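Local coordinates for protein alginate lyase (Bacteroides ovatus, PDB 3NNB) that probably cleaves alginate, a polysaccharide of uronic acids, by a lyase (elimination) reaction, at residues Asp167-Thr172 / Leu282-Asp287. Residues are numbered along the deposited sequence; the frame is centred on the assembly and turned at random.
Sequences DIYSFT and LGHMLD
A chi1 of -172° sets CG of Tyr169 opposite its amide nitrogen and sends the ring out from the turn that leads into helix 171-180 toward helix 274-293, where His284 and Asp287, each with CG anti to its own carbonyl carbon, lie about one helical turn apart and meet it. The phenol oxygen OH of Tyr169 donates to OD2 of Asp287 at 2.7 Å. OD2 of Asp287 lies at the edge of the phenol ring, in its plane, and accepts through its anti lone pair; the carboxylate is turned 24° from the ring. OD1 of Asp287 forms a salt bridge with Arg349, so the carboxylate is gripped from two residues and its rotation is probably fixed. His284 slides its imidazole over one face of the phenol in the opposite direction, its CD2 3.3 Å from CZ of Tyr169. The planes are inclined at 33° with centroids 4.0 Å apart, an oblique aromatic pair in which each ring overlaps the rim of the other. At the base of the tyrosine, Phe171 N to Ile168 O closes a type I turn, and the Tyr169 carbonyl O accepts hydrogen bonds from both the backbone N and OG1 of Thr172, the latter at 2.8 Å. A phenylalanine in place of Tyr169 lacks the hydroxyl, which would probably leave OD2 of Asp287 without its phenol donor. Val228 and Gln229 of helix 221-236 also touch Tyr169. The contact thus ties two segments 110 residues apart near the centre of the chain, consistent with an alpha/alpha-toroid built of helical hairpins, as expected for this family.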
# COMPACT_ATOMS: atom_id res chain seq x y z
N ASP A 167 -4.44 0.46 -7.07
CA ASP A 167 -5.47 -0.32 -6.38
C ASP A 167 -4.88 -1.49 -5.59
O ASP A 167 -5.45 -1.90 -4.57
CB ASP A 167 -6.50 -0.90 -7.35
CG ASP A 167 -7.41 0.16 -8.00
OD1 ASP A 167 -7.12 1.37 -7.88
OD2 ASP A 167 -8.39 -0.24 -8.67
N ILE A 168 -3.78 -2.08 -6.08
CA ILE A 168 -3.21 -3.27 -5.47
C ILE A 168 -2.00 -3.00 -4.62
O ILE A 168 -1.28 -3.90 -4.26
CB ILE A 168 -2.88 -4.37 -6.53
CG1 ILE A 168 -1.92 -3.89 -7.62
CG2 ILE A 168 -4.19 -4.94 -7.09
CD1 ILE A 168 -1.14 -5.08 -8.32
N TYR A 169 -1.74 -1.72 -4.32
CA TYR A 169 -0.53 -1.37 -3.56
C TYR A 169 -0.43 -2.16 -2.23
O TYR A 169 0.67 -2.53 -1.82
CB TYR A 169 -0.45 0.12 -3.28
CG TYR A 169 0.89 0.52 -2.68
CD1 TYR A 169 1.95 0.83 -3.51
CD2 TYR A 169 1.10 0.52 -1.30
CE1 TYR A 169 3.19 1.15 -3.00
CE2 TYR A 169 2.34 0.85 -0.78
CZ TYR A 169 3.38 1.16 -1.64
OH TYR A 169 4.63 1.47 -1.10
N SER A 170 -1.56 -2.41 -1.57
CA SER A 170 -1.57 -3.19 -0.33
C SER A 170 -1.05 -4.63 -0.46
O SER A 170 -0.72 -5.26 0.56
CB SER A 170 -2.96 -3.20 0.33
OG SER A 170 -3.87 -3.94 -0.42
N PHE A 171 -0.90 -5.15 -1.69
CA PHE A 171 -0.30 -6.45 -1.87
C PHE A 171 1.16 -6.46 -1.39
O PHE A 171 1.70 -7.51 -1.02
CB PHE A 171 -0.38 -6.90 -3.33
CG PHE A 171 -1.74 -7.33 -3.79
CD1 PHE A 171 -2.89 -7.26 -3.00
CD2 PHE A 171 -1.87 -7.79 -5.09
CE1 PHE A 171 -4.13 -7.71 -3.50
CE2 PHE A 171 -3.09 -8.22 -5.57
CZ PHE A 171 -4.22 -8.17 -4.77
N THR A 172 1.79 -5.29 -1.35
CA THR A 172 3.17 -5.19 -0.84
C THR A 172 3.24 -5.68 0.61
O THR A 172 4.13 -6.48 0.97
CB THR A 172 3.74 -3.78 -0.98
OG1 THR A 172 2.94 -2.84 -0.25
CG2 THR A 172 3.92 -3.42 -2.50
N LEU A 282 5.49 10.03 0.79
CA LEU A 282 6.56 9.80 1.79
C LEU A 282 6.48 8.39 2.38
O LEU A 282 7.52 7.73 2.59
CB LEU A 282 6.50 10.85 2.91
CG LEU A 282 7.39 12.05 2.76
CD1 LEU A 282 6.93 13.16 3.73
CD2 LEU A 282 8.89 11.63 2.97
N GLY A 283 5.27 7.92 2.68
CA GLY A 283 5.12 6.55 3.21
C GLY A 283 5.61 5.48 2.21
O GLY A 283 6.22 4.49 2.60
N HIS A 284 5.36 5.70 0.94
CA HIS A 284 5.81 4.79 -0.11
C HIS A 284 7.33 4.88 -0.30
O HIS A 284 7.99 3.86 -0.59
CB HIS A 284 5.06 5.03 -1.39
CG HIS A 284 3.60 4.80 -1.26
ND1 HIS A 284 2.68 5.34 -2.14
CD2 HIS A 284 2.89 4.15 -0.31
CE1 HIS A 284 1.46 4.98 -1.75
NE2 HIS A 284 1.56 4.25 -0.65
N MSE A 285 7.88 6.08 -0.12
CA MSE A 285 9.34 6.24 -0.10
C MSE A 285 9.94 5.38 1.01
O MSE A 285 10.93 4.70 0.81
CB MSE A 285 9.76 7.69 0.09
CG MSE A 285 9.36 8.59 -1.07
SE MSE A 285 9.67 10.44 -0.66
CE MSE A 285 8.87 11.27 -2.23
N LEU A 286 9.36 5.46 2.19
CA LEU A 286 9.81 4.68 3.34
C LEU A 286 9.62 3.19 3.18
O LEU A 286 10.44 2.40 3.63
CB LEU A 286 9.21 5.22 4.64
CG LEU A 286 9.62 6.65 5.01
CD1 LEU A 286 8.78 7.27 6.15
CD2 LEU A 286 11.09 6.68 5.46
N ASP A 287 8.54 2.79 2.50
CA ASP A 287 8.39 1.38 2.13
C ASP A 287 9.56 0.93 1.24
O ASP A 287 10.12 -0.12 1.47
CB ASP A 287 7.08 1.16 1.33
CG ASP A 287 5.84 1.20 2.20
OD1 ASP A 287 5.88 1.04 3.43
OD2 ASP A 287 4.76 1.45 1.60